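Local coordinates for protein beta-N-acetylhexosaminidase (Bacteroides fragilis, PDB 4PYS) that probably hydrolyses terminal beta-linked N-acetylhexosamine residues from glycans, as a family 20 glycoside hydrolase with a TIM-barrel catalytic domain, at residues A[109-114]-A[118-123]; A[275-280]-A[284-289]; A[326-331]-A[336-341]. All blocks are in the same frame, centred on the assembly; numbering follows the deposited sequence.

Contact 1: A[109-114]-A[118-123]; sequences WNTGEE and IFPCVE
Trp109 and Asn110, where helix 96-109 ends, both reach strand 117-126 with polar side-chain atoms. Trp109 NE1 donates to Pro120 O at 2.9 Å; the bond is almost straight (172°) and lies in the indole plane. The ring gets there because CG stands anti to the backbone nitrogen (chi1 -167°). Asn110 OD1 receives Ile118 N at 2.9 Å, with the donor tilted 31° from the amide carbonyl plane. A backbone bond, Thr111 N to Ile118 O at 2.9 Å, completes the set. The chain thus turns from a helix into a strand of the mixed sheet in the family 20 domain 2, reversing direction as it does so. Within the turn, Thr111 OG1 accepts Glu113 N, forming an ST turn, and donates to Glu113 OE1 at 2.8 Å; that carboxylate, poorly ordered, also forms a salt bridge with Arg24 on strand 23-27. Apolar contacts flank these bonds. Val122 CG2 lies 3.7 Å from Trp109 CZ2, while Phe119 CD1 sits at the indole edge, 3.8 Å from Trp109 CD1. Nearer the surface, Thr111 CG2 touches Pro120 CD at 3.8 Å, and the Ile118 CD1 methyl lies alongside the poorly ordered Glu114 chain.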
ATOM      1  N   TRP A 109      20.126 -11.829   3.790  1.00 24.00           N
ATOM      2  CA  TRP A 109      21.077 -12.478   4.676  1.00 19.65           C
ATOM      3  C   TRP A 109      22.197 -13.169   3.887  1.00 26.47           C
ATOM      4  O   TRP A 109      23.301 -13.339   4.391  1.00 28.55           O
ATOM      5  CB  TRP A 109      20.350 -13.466   5.605  1.00 20.62           C
ATOM      6  CG  TRP A 109      21.195 -13.942   6.749  1.00 24.48           C
ATOM      7  CD1 TRP A 109      21.694 -15.201   6.940  1.00 23.80           C
ATOM      8  CD2 TRP A 109      21.637 -13.160   7.867  1.00 25.67           C
ATOM      9  NE1 TRP A 109      22.424 -15.246   8.107  1.00 26.69           N
ATOM     10  CE2 TRP A 109      22.409 -14.003   8.689  1.00 29.60           C
ATOM     11  CE3 TRP A 109      21.459 -11.823   8.248  1.00 26.58           C
ATOM     12  CZ2 TRP A 109      23.004 -13.549   9.881  1.00 30.84           C
ATOM     13  CZ3 TRP A 109      22.045 -11.376   9.425  1.00 32.92           C
ATOM     14  CH2 TRP A 109      22.809 -12.234  10.225  1.00 30.72           C
ATOM     15  N   ASN A 110      21.900 -13.564   2.652  1.00 23.28           N
ATOM     16  CA  ASN A 110      22.916 -14.097   1.749  1.00 24.36           C
ATOM     17  C   ASN A 110      24.070 -13.099   1.613  1.00 29.57           C
ATOM     18  O   ASN A 110      23.831 -11.913   1.359  1.00 27.54           O
ATOM     19  CB  ASN A 110      22.270 -14.354   0.382  1.00 26.42           C
ATOM     20  CG  ASN A 110      23.271 -14.778  -0.675  1.00 34.07           C
ATOM     21  OD1 ASN A 110      24.260 -15.446  -0.381  1.00 37.40           O
ATOM     22  ND2 ASN A 110      23.020 -14.380  -1.920  1.00 35.83           N
ATOM     23  N   THR A 111      25.311 -13.555   1.791  1.00 30.12           N
ATOM     24  CA  THR A 111      26.445 -12.628   1.765  1.00 40.19           C
ATOM     25  C   THR A 111      26.708 -12.074   0.366  1.00 54.03           C
ATOM     26  O   THR A 111      27.178 -10.941   0.212  1.00 51.77           O
ATOM     27  CB  THR A 111      27.744 -13.268   2.266  1.00 42.97           C
ATOM     28  OG1 THR A 111      28.286 -14.112   1.244  1.00 47.69           O
ATOM     29  CG2 THR A 111      27.509 -14.072   3.534  1.00 41.49           C
ATOM     30  N   GLY A 112      26.419 -12.878  -0.654  1.00 54.08           N
ATOM     31  CA  GLY A 112      26.718 -12.496  -2.024  1.00 54.95           C
ATOM     32  C   GLY A 112      28.216 -12.482  -2.289  1.00 61.45           C
ATOM     33  O   GLY A 112      28.679 -11.872  -3.252  1.00 67.54           O
ATOM     34  N   GLU A 113      28.973 -13.154  -1.423  1.00 63.17           N
ATOM     35  CA  GLU A 113      30.429 -13.239  -1.554  1.00 72.35           C
ATOM     36  C   GLU A 113      30.830 -14.097  -2.746  1.00 80.70           C
ATOM     37  O   GLU A 113      31.904 -13.912  -3.325  1.00 84.46           O
ATOM     38  CB  GLU A 113      31.048 -13.854  -0.296  1.00 74.07           C
ATOM     39  CG  GLU A 113      31.305 -12.892   0.851  1.00 76.51           C
ATOM     40  CD  GLU A 113      31.573 -13.626   2.155  1.00 80.55           C
ATOM     41  OE1 GLU A 113      30.788 -14.539   2.493  1.00 74.15           O
ATOM     42  OE2 GLU A 113      32.568 -13.295   2.836  1.00 87.81           O
ATOM     43  N   GLU A 114      29.972 -15.053  -3.089  1.00 78.58           N
ATOM     44  CA  GLU A 114      30.261 -15.998  -4.158  1.00 77.95           C
ATOM     45  C   GLU A 114      29.016 -16.286  -4.987  1.00 75.05           C
ATOM     46  O   GLU A 114      27.950 -15.708  -4.757  1.00 63.51           O
ATOM     47  CB  GLU A 114      30.797 -17.314  -3.579  1.00 76.23           C
ATOM     48  CG  GLU A 114      32.192 -17.228  -2.971  1.00 79.47           C
ATOM     49  CD  GLU A 114      32.630 -18.529  -2.312  1.00 84.75           C
ATOM     50  OE1 GLU A 114      32.036 -19.586  -2.613  1.00 86.42           O
ATOM     51  OE2 GLU A 114      33.567 -18.489  -1.485  1.00 87.40           O
ATOM     52  N   ILE A 118      25.337 -18.072   0.389  1.00 32.31           N
ATOM     53  CA  ILE A 118      26.183 -18.232   1.567  1.00 30.77           C
ATOM     54  C   ILE A 118      25.475 -17.566   2.724  1.00 33.86           C
ATOM     55  O   ILE A 118      25.226 -16.355   2.690  1.00 32.98           O
ATOM     56  CB  ILE A 118      27.564 -17.586   1.388  1.00 39.52           C
ATOM     57  CG1 ILE A 118      28.335 -18.274   0.261  1.00 43.24           C
ATOM     58  CG2 ILE A 118      28.357 -17.671   2.688  1.00 36.51           C
ATOM     59  CD1 ILE A 118      29.766 -17.813   0.138  1.00 49.48           C
ATOM     60  N   PHE A 119      25.134 -18.361   3.735  1.00 30.61           N
ATOM     61  CA  PHE A 119      24.363 -17.867   4.870  1.00 30.38           C
ATOM     62  C   PHE A 119      25.127 -18.042   6.171  1.00 31.27           C
ATOM     63  O   PHE A 119      25.389 -19.172   6.590  1.00 32.86           O
ATOM     64  CB  PHE A 119      23.042 -18.623   4.991  1.00 29.81           C
ATOM     65  CG  PHE A 119      22.096 -18.397   3.847  1.00 27.66           C
ATOM     66  CD1 PHE A 119      21.539 -17.144   3.626  1.00 27.98           C
ATOM     67  CD2 PHE A 119      21.740 -19.445   3.010  1.00 31.95           C
ATOM     68  CE1 PHE A 119      20.654 -16.939   2.578  1.00 24.67           C
ATOM     69  CE2 PHE A 119      20.850 -19.251   1.964  1.00 33.38           C
ATOM     70  CZ  PHE A 119      20.306 -17.999   1.747  1.00 28.58           C
ATOM     71  N   PRO A 120      25.481 -16.927   6.827  1.00 31.77           N
ATOM     72  CA  PRO A 120      26.131 -17.063   8.138  1.00 32.75           C
ATOM     73  C   PRO A 120      25.174 -17.735   9.103  1.00 32.00           C
ATOM     74  O   PRO A 120      23.970 -17.488   9.029  1.00 27.70           O
ATOM     75  CB  PRO A 120      26.382 -15.611   8.559  1.00 34.25           C
ATOM     76  CG  PRO A 120      26.465 -14.847   7.246  1.00 37.68           C
ATOM     77  CD  PRO A 120      25.458 -15.530   6.348  1.00 31.00           C
ATOM     78  N   CYS A 121      25.682 -18.594   9.974  1.00 29.23           N
ATOM     79  CA  CYS A 121      24.806 -19.284  10.911  1.00 32.88           C
ATOM     80  C   CYS A 121      24.119 -18.282  11.832  1.00 34.89           C
ATOM     81  O   CYS A 121      24.711 -17.267  12.220  1.00 30.80           O
ATOM     82  CB  CYS A 121      25.583 -20.337  11.696  1.00 37.19           C
ATOM     83  SG  CYS A 121      26.211 -21.651  10.626  1.00 40.10           S
ATOM     84  N   VAL A 122      22.862 -18.555  12.162  1.00 29.88           N
ATOM     85  CA  VAL A 122      22.033 -17.563  12.836  1.00 30.94           C
ATOM     86  C   VAL A 122      20.715 -18.187  13.272  1.00 29.70           C
ATOM     87  O   VAL A 122      20.286 -19.207  12.726  1.00 28.31           O
ATOM     88  CB  VAL A 122      21.744 -16.367  11.889  1.00 27.78           C
ATOM     89  CG1 VAL A 122      20.739 -16.758  10.809  1.00 24.02           C
ATOM     90  CG2 VAL A 122      21.234 -15.154  12.663  1.00 30.07           C
ATOM     91  N   GLU A 123      20.093 -17.599  14.287  1.00 26.46           N
ATOM     92  CA  GLU A 123      18.675 -17.820  14.518  1.00 24.16           C
ATOM     93  C   GLU A 123      17.972 -16.471  14.506  1.00 25.86           C
ATOM     94  O   GLU A 123      18.331 -15.561  15.260  1.00 27.29           O
ATOM     95  CB  GLU A 123      18.425 -18.556  15.838  1.00 31.18           C
ATOM     96  CG  GLU A 123      16.948 -18.837  16.094  1.00 33.11           C
ATOM     97  CD  GLU A 123      16.722 -19.794  17.256  1.00 46.50           C
ATOM     98  OE1 GLU A 123      17.679 -20.484  17.670  1.00 49.82           O
ATOM     99  OE2 GLU A 123      15.580 -19.849  17.749  1.00 45.86           O
TER

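Contact 2: A[275-280]-A[284-289]; sequences DEVCRM and AYIHLG
Glu276 OE1 is gripped by Gln203 NE2 and the backbone N of Lys179, and OE2 receives Arg180 N, so the carboxylate pins helix 264-280 to the 179-180 backbone, while Val277 and Cys278, next in sequence, pack on Ile286. This is one alpha-to-beta step of the TIM barrel: the outer helix 264-280 ends, a short loop follows, and strand 285-287 enters the barrel wall beside strand 337-341. The packing is small and wholly apolar. Ile286 CD1 meets Val277 CG1 at 4.3 Å, and Ile286 CG1 lies 4.4 Å from Cys278 SG. One isoleucine branch therefore serves both helix residues, its CG1 set beside the backbone N (chi1 -54°) and its CD1 folded rather than extended (chi2 -71°). Leu331 of helix 316-333 touches both Ile286 and Cys278, and Pro222 of strand 219-223 touches Ile286 and Val277, so the contact is buried among further barrel elements. Beyond Ile286 the chain runs through His287 and Gly289 toward Asp291, in a sequence that matches the HxGGDE signature of family 20. The His287 imidazole is held at both nitrogens: NE2 pairs with Gln359 OE1, and ND1 accepts Gly289 N at 3.0 Å, the donor lying within 1° of the ring plane.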
ATOM      1  N   ASP A 275     -19.634  -3.986  -7.780  1.00 33.18           N
ATOM      2  CA  ASP A 275     -19.858  -5.399  -8.077  1.00 37.13           C
ATOM      3  C   ASP A 275     -18.652  -5.956  -8.837  1.00 35.70           C
ATOM      4  O   ASP A 275     -18.111  -7.000  -8.475  1.00 40.27           O
ATOM      5  CB  ASP A 275     -21.144  -5.608  -8.888  1.00 39.82           C
ATOM      6  CG  ASP A 275     -22.400  -5.587  -8.024  1.00 51.61           C
ATOM      7  OD1 ASP A 275     -22.275  -5.504  -6.786  1.00 46.88           O
ATOM      8  OD2 ASP A 275     -23.518  -5.664  -8.581  1.00 50.27           O
ATOM      9  N   GLU A 276     -18.211  -5.240  -9.871  1.00 33.37           N
ATOM     10  CA  GLU A 276     -17.081  -5.704 -10.669  1.00 33.09           C
ATOM     11  C   GLU A 276     -15.767  -5.589  -9.915  1.00 30.94           C
ATOM     12  O   GLU A 276     -14.930  -6.495  -9.974  1.00 34.23           O
ATOM     13  CB  GLU A 276     -17.019  -4.980 -12.017  1.00 33.74           C
ATOM     14  CG  GLU A 276     -18.074  -5.514 -12.988  1.00 36.48           C
ATOM     15  CD  GLU A 276     -17.870  -5.065 -14.424  1.00 44.54           C
ATOM     16  OE1 GLU A 276     -16.711  -4.987 -14.881  1.00 41.17           O
ATOM     17  OE2 GLU A 276     -18.883  -4.802 -15.100  1.00 39.94           O
ATOM     18  N   VAL A 277     -15.596  -4.483  -9.200  1.00 29.37           N
ATOM     19  CA  VAL A 277     -14.413  -4.305  -8.361  1.00 28.33           C
ATOM     20  C   VAL A 277     -14.266  -5.452  -7.359  1.00 32.81           C
ATOM     21  O   VAL A 277     -13.167  -5.962  -7.142  1.00 31.40           O
ATOM     22  CB  VAL A 277     -14.428  -2.946  -7.648  1.00 27.03           C
ATOM     23  CG1 VAL A 277     -13.287  -2.850  -6.639  1.00 29.21           C
ATOM     24  CG2 VAL A 277     -14.287  -1.829  -8.664  1.00 30.32           C
ATOM     25  N   CYS A 278     -15.369  -5.879  -6.759  1.00 29.46           N
ATOM     26  CA  CYS A 278     -15.292  -6.977  -5.801  1.00 36.02           C
ATOM     27  C   CYS A 278     -14.998  -8.333  -6.457  1.00 39.77           C
ATOM     28  O   CYS A 278     -14.365  -9.195  -5.843  1.00 42.32           O
ATOM     29  CB  CYS A 278     -16.544  -7.023  -4.920  1.00 37.80           C
ATOM     30  SG  CYS A 278     -16.579  -5.626  -3.763  1.00 38.63           S
ATOM     31  N   ARG A 279     -15.433  -8.513  -7.703  1.00 35.65           N
ATOM     32  CA  ARG A 279     -15.122  -9.740  -8.432  1.00 37.14           C
ATOM     33  C   ARG A 279     -13.636  -9.820  -8.755  1.00 42.06           C
ATOM     34  O   ARG A 279     -13.044 -10.903  -8.715  1.00 46.04           O
ATOM     35  CB  ARG A 279     -15.907  -9.810  -9.738  1.00 42.49           C
ATOM     36  CG  ARG A 279     -17.388  -9.963  -9.561  1.00 52.48           C
ATOM     37  CD  ARG A 279     -18.058 -10.131 -10.916  1.00 64.03           C
ATOM     38  NE  ARG A 279     -19.179  -9.211 -11.073  1.00 67.43           N
ATOM     39  CZ  ARG A 279     -19.578  -8.712 -12.238  1.00 72.46           C
ATOM     40  NH1 ARG A 279     -20.617  -7.885 -12.285  1.00 70.08           N
ATOM     41  NH2 ARG A 279     -18.940  -9.042 -13.356  1.00 73.28           N
HETATM   42  N   MSE A 280     -13.045  -8.670  -9.076  1.00 34.85           N
HETATM   43  CA  MSE A 280     -11.658  -8.600  -9.522  1.00 34.36           C
HETATM   44  C   MSE A 280     -10.680  -8.590  -8.363  1.00 37.48           C
HETATM   45  O   MSE A 280      -9.607  -9.191  -8.453  1.00 36.90           O
HETATM   46  CB  MSE A 280     -11.416  -7.337 -10.358  1.00 31.46           C
HETATM   47  CG  MSE A 280     -12.063  -7.343 -11.719  1.00 42.71           C
HETATM   48 SE   MSE A 280     -11.326  -5.827 -12.682  0.66 37.61          SE
HETATM   49  CE  MSE A 280     -12.432  -4.415 -11.883  1.00 36.67           C
ATOM     50  N   ALA A 284     -10.234  -8.043   1.343  1.00 27.02           N
ATOM     51  CA  ALA A 284     -11.268  -7.835   2.346  1.00 30.71           C
ATOM     52  C   ALA A 284     -11.602  -6.349   2.511  1.00 30.14           C
ATOM     53  O   ALA A 284     -12.685  -5.996   3.010  1.00 33.71           O
ATOM     54  CB  ALA A 284     -10.829  -8.429   3.671  1.00 33.35           C
ATOM     55  N   TYR A 285     -10.665  -5.497   2.100  1.00 27.60           N
ATOM     56  CA  TYR A 285     -10.804  -4.050   2.211  1.00 26.20           C
ATOM     57  C   TYR A 285     -10.938  -3.375   0.847  1.00 23.90           C
ATOM     58  O   TYR A 285     -10.137  -3.616  -0.065  1.00 27.17           O
ATOM     59  CB  TYR A 285      -9.554  -3.467   2.869  1.00 24.30           C
ATOM     60  CG  TYR A 285      -9.367  -3.907   4.289  1.00 28.05           C
ATOM     61  CD1 TYR A 285      -9.917  -3.180   5.332  1.00 31.60           C
ATOM     62  CD2 TYR A 285      -8.618  -5.036   4.593  1.00 28.48           C
ATOM     63  CE1 TYR A 285      -9.744  -3.569   6.638  1.00 35.74           C
ATOM     64  CE2 TYR A 285      -8.436  -5.433   5.904  1.00 32.94           C
ATOM     65  CZ  TYR A 285      -9.007  -4.698   6.922  1.00 40.51           C
ATOM     66  OH  TYR A 285      -8.839  -5.081   8.237  1.00 40.93           O
ATOM     67  N   ILE A 286     -11.926  -2.497   0.719  1.00 27.47           N
ATOM     68  CA  ILE A 286     -12.064  -1.681  -0.494  1.00 23.89           C
ATOM     69  C   ILE A 286     -12.085  -0.226  -0.062  1.00 24.31           C
ATOM     70  O   ILE A 286     -12.831   0.131   0.856  1.00 27.67           O
ATOM     71  CB  ILE A 286     -13.390  -1.988  -1.218  1.00 29.09           C
ATOM     72  CG1 ILE A 286     -13.530  -3.489  -1.497  1.00 34.22           C
ATOM     73  CG2 ILE A 286     -13.504  -1.167  -2.508  1.00 27.22           C
ATOM     74  CD1 ILE A 286     -12.579  -4.021  -2.573  1.00 29.61           C
ATOM     75  N   HIS A 287     -11.288   0.614  -0.717  1.00 23.74           N
ATOM     76  CA  HIS A 287     -11.180   2.016  -0.327  1.00 24.64           C
ATOM     77  C   HIS A 287     -12.156   2.815  -1.190  1.00 26.53           C
ATOM     78  O   HIS A 287     -12.138   2.692  -2.411  1.00 25.16           O
ATOM     79  CB  HIS A 287      -9.755   2.508  -0.573  1.00 24.06           C
ATOM     80  CG  HIS A 287      -9.366   3.711   0.235  1.00 25.35           C
ATOM     81  ND1 HIS A 287     -10.064   4.901   0.197  1.00 27.07           N
ATOM     82  CD2 HIS A 287      -8.323   3.916   1.078  1.00 25.57           C
ATOM     83  CE1 HIS A 287      -9.487   5.775   1.002  1.00 28.42           C
ATOM     84  NE2 HIS A 287      -8.424   5.204   1.544  1.00 27.49           N
ATOM     85  N   LEU A 288     -13.007   3.620  -0.564  1.00 28.43           N
ATOM     86  CA  LEU A 288     -14.000   4.391  -1.315  1.00 28.67           C
ATOM     87  C   LEU A 288     -13.693   5.888  -1.310  1.00 30.47           C
ATOM     88  O   LEU A 288     -14.545   6.701  -1.671  1.00 32.79           O
ATOM     89  CB  LEU A 288     -15.409   4.140  -0.769  1.00 30.08           C
ATOM     90  CG  LEU A 288     -15.911   2.702  -0.893  1.00 29.25           C
ATOM     91  CD1 LEU A 288     -17.318   2.566  -0.313  1.00 32.06           C
ATOM     92  CD2 LEU A 288     -15.872   2.233  -2.353  1.00 28.94           C
ATOM     93  N   GLY A 289     -12.477   6.255  -0.922  1.00 29.99           N
ATOM     94  CA  GLY A 289     -12.113   7.662  -0.844  1.00 33.92           C
ATOM     95  C   GLY A 289     -12.956   8.430   0.155  1.00 43.60           C
ATOM     96  O   GLY A 289     -12.855   8.226   1.357  1.00 35.02           O
TER

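Contact 3: A[326-331]-A[336-341]; sequences RMADYL and RKAIFW
Ala328 is the first residue of 326-331 to press on the strand, its CB lying 3.8 Å from Ala338 CB. The setting is another alpha-to-beta step of the TIM barrel: helix 316-333 lies on the outside of strand 337-341 and runs roughly against it, the short axes 148° apart and 7.5 Å from each other at closest approach. The small alanines at the facing positions are consistent with this close approach. The same Ala328 methyl also meets Phe340 at the edge of its ring, with CE2 4.0 Å from Ala328 CB, and Val356 of the next strand touches both residues. Ala328 O is bonded to Asn355 ND2, which also bonds Arg336 O, so a single amide nitrogen links helix and strand backbones. Asp329 looks away from the strand, and its OD2 forms a salt bridge with Arg326 NH1 at 3.4 Å on the outer side of the helix. One turn beyond Ala328 comes Leu331, whose CD1 packs 3.7 Å from Ala338 CB; the strand alanine thus meets two helix residues. The Leu331 carbonyl then closes the loop: its O receives Arg336 N at 2.9 Å, from well above the carbonyl plane (40°). The Arg336 side chain turns aside at chi2 (-61°) and carries its guanidinium to the end of helix 264-280, where NH2 bonds Cys278 O and NH1 bonds Phe281 O.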
ATOM      1  N   ARG A 326     -24.406   4.342   2.413  1.00 43.69           N
ATOM      2  CA  ARG A 326     -25.062   3.434   1.472  1.00 46.83           C
ATOM      3  C   ARG A 326     -24.051   2.536   0.758  1.00 42.15           C
ATOM      4  O   ARG A 326     -24.296   1.343   0.563  1.00 42.44           O
ATOM      5  CB  ARG A 326     -25.886   4.207   0.438  1.00 47.17           C
ATOM      6  CG  ARG A 326     -27.038   5.032   1.001  1.00 52.09           C
ATOM      7  CD  ARG A 326     -27.971   4.212   1.888  1.00 59.20           C
ATOM      8  NE  ARG A 326     -27.876   4.656   3.277  1.00 70.78           N
ATOM      9  CZ  ARG A 326     -27.761   3.841   4.320  1.00 76.64           C
ATOM     10  NH1 ARG A 326     -27.745   2.526   4.141  1.00 80.70           N
ATOM     11  NH2 ARG A 326     -27.670   4.336   5.546  1.00 75.98           N
HETATM   12  N   MSE A 327     -22.910   3.107   0.372  1.00 39.98           N
HETATM   13  CA  MSE A 327     -21.900   2.337  -0.342  1.00 40.25           C
HETATM   14  C   MSE A 327     -21.192   1.365   0.591  1.00 36.63           C
HETATM   15  O   MSE A 327     -20.879   0.245   0.208  1.00 36.85           O
HETATM   16  CB  MSE A 327     -20.864   3.256  -0.996  1.00 38.07           C
HETATM   17  CG  MSE A 327     -21.456   4.303  -1.921  1.00 37.40           C
HETATM   18 SE   MSE A 327     -22.557   3.626  -3.370  0.53 51.89          SE
HETATM   19  CE  MSE A 327     -21.633   2.067  -3.917  1.00 45.95           C
ATOM     20  N   ALA A 328     -20.918   1.806   1.812  1.00 36.43           N
ATOM     21  CA  ALA A 328     -20.301   0.935   2.797  1.00 35.53           C
ATOM     22  C   ALA A 328     -21.256  -0.206   3.150  1.00 37.32           C
ATOM     23  O   ALA A 328     -20.832  -1.348   3.323  1.00 42.59           O
ATOM     24  CB  ALA A 328     -19.918   1.721   4.033  1.00 36.00           C
ATOM     25  N   ASP A 329     -22.547   0.098   3.251  1.00 39.75           N
ATOM     26  CA  ASP A 329     -23.519  -0.953   3.540  1.00 41.77           C
ATOM     27  C   ASP A 329     -23.553  -1.974   2.413  1.00 47.00           C
ATOM     28  O   ASP A 329     -23.702  -3.173   2.655  1.00 42.09           O
ATOM     29  CB  ASP A 329     -24.914  -0.380   3.784  1.00 60.89           C
ATOM     30  CG  ASP A 329     -25.278  -0.358   5.255  1.00 73.09           C
ATOM     31  OD1 ASP A 329     -25.455  -1.449   5.841  1.00 79.74           O
ATOM     32  OD2 ASP A 329     -25.386   0.749   5.822  1.00 76.62           O
ATOM     33  N   TYR A 330     -23.405  -1.497   1.182  1.00 44.12           N
ATOM     34  CA  TYR A 330     -23.354  -2.387   0.034  1.00 45.88           C
ATOM     35  C   TYR A 330     -22.144  -3.315   0.133  1.00 38.55           C
ATOM     36  O   TYR A 330     -22.253  -4.526  -0.093  1.00 39.00           O
ATOM     37  CB  TYR A 330     -23.282  -1.595  -1.267  1.00 40.22           C
ATOM     38  CG  TYR A 330     -23.513  -2.468  -2.463  1.00 45.25           C
ATOM     39  CD1 TYR A 330     -24.758  -3.040  -2.677  1.00 49.91           C
ATOM     40  CD2 TYR A 330     -22.489  -2.749  -3.364  1.00 46.03           C
ATOM     41  CE1 TYR A 330     -24.992  -3.854  -3.754  1.00 53.95           C
ATOM     42  CE2 TYR A 330     -22.719  -3.571  -4.461  1.00 47.10           C
ATOM     43  CZ  TYR A 330     -23.977  -4.120  -4.642  1.00 50.33           C
ATOM     44  OH  TYR A 330     -24.246  -4.938  -5.719  1.00 55.12           O
ATOM     45  N   LEU A 331     -20.994  -2.735   0.462  1.00 36.44           N
ATOM     46  CA  LEU A 331     -19.780  -3.518   0.638  1.00 34.53           C
ATOM     47  C   LEU A 331     -19.968  -4.509   1.786  1.00 41.37           C
ATOM     48  O   LEU A 331     -19.507  -5.649   1.711  1.00 40.63           O
ATOM     49  CB  LEU A 331     -18.579  -2.611   0.889  1.00 35.46           C
ATOM     50  CG  LEU A 331     -18.043  -1.908  -0.355  1.00 34.39           C
ATOM     51  CD1 LEU A 331     -16.884  -1.011   0.014  1.00 32.73           C
ATOM     52  CD2 LEU A 331     -17.620  -2.942  -1.389  1.00 36.51           C
ATOM     53  N   ARG A 336     -17.202  -7.179   2.613  1.00 32.62           N
ATOM     54  CA  ARG A 336     -15.995  -6.357   2.592  1.00 30.93           C
ATOM     55  C   ARG A 336     -16.083  -5.225   3.609  1.00 31.39           C
ATOM     56  O   ARG A 336     -17.176  -4.868   4.072  1.00 35.02           O
ATOM     57  CB  ARG A 336     -15.762  -5.775   1.196  1.00 35.25           C
ATOM     58  CG  ARG A 336     -15.849  -6.797   0.080  1.00 33.65           C
ATOM     59  CD  ARG A 336     -14.797  -7.911   0.214  1.00 32.03           C
ATOM     60  NE  ARG A 336     -14.988  -8.895  -0.850  1.00 37.05           N
ATOM     61  CZ  ARG A 336     -14.332  -8.878  -2.004  1.00 38.75           C
ATOM     62  NH1 ARG A 336     -13.412  -7.950  -2.234  1.00 32.31           N
ATOM     63  NH2 ARG A 336     -14.588  -9.788  -2.928  1.00 37.89           N
ATOM     64  N   LYS A 337     -14.924  -4.695   3.969  1.00 29.76           N
ATOM     65  CA  LYS A 337     -14.823  -3.492   4.782  1.00 33.60           C
ATOM     66  C   LYS A 337     -14.591  -2.298   3.865  1.00 34.40           C
ATOM     67  O   LYS A 337     -14.005  -2.439   2.791  1.00 34.90           O
ATOM     68  CB  LYS A 337     -13.688  -3.624   5.797  1.00 32.18           C
ATOM     69  CG  LYS A 337     -14.002  -4.674   6.872  1.00 39.63           C
ATOM     70  CD  LYS A 337     -12.916  -4.766   7.932  1.00 50.55           C
ATOM     71  CE  LYS A 337     -13.317  -5.744   9.040  1.00 55.79           C
ATOM     72  NZ  LYS A 337     -14.622  -5.381   9.669  1.00 60.99           N
ATOM     73  N   ALA A 338     -15.062  -1.128   4.282  1.00 31.70           N
ATOM     74  CA  ALA A 338     -14.957   0.073   3.456  1.00 29.96           C
ATOM     75  C   ALA A 338     -14.024   1.078   4.107  1.00 28.08           C
ATOM     76  O   ALA A 338     -14.254   1.489   5.249  1.00 30.52           O
ATOM     77  CB  ALA A 338     -16.330   0.684   3.268  1.00 30.26           C
ATOM     78  N   ILE A 339     -12.974   1.486   3.393  1.00 25.48           N
ATOM     79  CA  ILE A 339     -12.059   2.484   3.934  1.00 23.52           C
ATOM     80  C   ILE A 339     -12.412   3.852   3.362  1.00 28.40           C
ATOM     81  O   ILE A 339     -12.668   3.973   2.165  1.00 27.22           O
ATOM     82  CB  ILE A 339     -10.584   2.185   3.586  1.00 21.63           C
ATOM     83  CG1 ILE A 339     -10.199   0.765   4.005  1.00 26.62           C
ATOM     84  CG2 ILE A 339      -9.659   3.200   4.266  1.00 22.52           C
ATOM     85  CD1 ILE A 339      -8.836   0.303   3.439  1.00 22.50           C
ATOM     86  N   PHE A 340     -12.423   4.873   4.217  1.00 25.81           N
ATOM     87  CA  PHE A 340     -12.673   6.245   3.780  1.00 28.10           C
ATOM     88  C   PHE A 340     -11.548   7.130   4.281  1.00 32.01           C
ATOM     89  O   PHE A 340     -11.006   6.878   5.352  1.00 23.72           O
ATOM     90  CB  PHE A 340     -13.976   6.781   4.380  1.00 27.31           C
ATOM     91  CG  PHE A 340     -15.218   6.118   3.862  1.00 28.70           C
ATOM     92  CD1 PHE A 340     -15.743   6.466   2.623  1.00 30.14           C
ATOM     93  CD2 PHE A 340     -15.886   5.179   4.631  1.00 36.36           C
ATOM     94  CE1 PHE A 340     -16.902   5.874   2.150  1.00 33.51           C
ATOM     95  CE2 PHE A 340     -17.053   4.577   4.166  1.00 37.09           C
ATOM     96  CZ  PHE A 340     -17.558   4.925   2.922  1.00 38.17           C
ATOM     97  N   TRP A 341     -11.203   8.174   3.533  1.00 27.60           N
ATOM     98  CA  TRP A 341     -10.289   9.186   4.066  1.00 29.74           C
ATOM     99  C   TRP A 341     -10.934   9.880   5.267  1.00 29.05           C
ATOM    100  O   TRP A 341     -12.153  10.018   5.324  1.00 31.84           O
ATOM    101  CB  TRP A 341      -9.932  10.220   2.994  1.00 24.91           C
ATOM    102  CG  TRP A 341      -9.178   9.636   1.819  1.00 23.05           C
ATOM    103  CD1 TRP A 341      -9.635   9.497   0.535  1.00 29.14           C
ATOM    104  CD2 TRP A 341      -7.853   9.109   1.832  1.00 24.31           C
ATOM    105  NE1 TRP A 341      -8.667   8.919  -0.250  1.00 27.41           N
ATOM    106  CE2 TRP A 341      -7.560   8.675   0.523  1.00 24.17           C
ATOM    107  CE3 TRP A 341      -6.877   8.972   2.819  1.00 21.63           C
ATOM    108  CZ2 TRP A 341      -6.336   8.107   0.183  1.00 23.26           C
ATOM    109  CZ3 TRP A 341      -5.652   8.410   2.476  1.00 22.98           C
ATOM    110  CH2 TRP A 341      -5.393   7.984   1.170  1.00 24.55           C
TER

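Contacts 2 and 3 are two alpha-to-beta steps of one barrel, buried in the catalytic domain with centres 9 Å apart, and their strands, 285-287 and 337-341, are neighbours in a single parallel wall. Gly289 O probably accepts a hydrogen bond from Trp341 N at 2.7 Å, joining the two directly. In both, apolar side chains do the work, aliphatic and sulfur-bearing in contact 2, two alanines with a leucine and a phenylalanine edge in contact 3, which adds a backbone bond across its loop. Contact 1 lies about 42 Å and 46 Å, centre to centre, from these two, in domain 2 and nearer the surface. It too joins a helix, or the loop after it, to the following strand, but largely through hydrogen bonds, with indole and carboxamide side chains taking part.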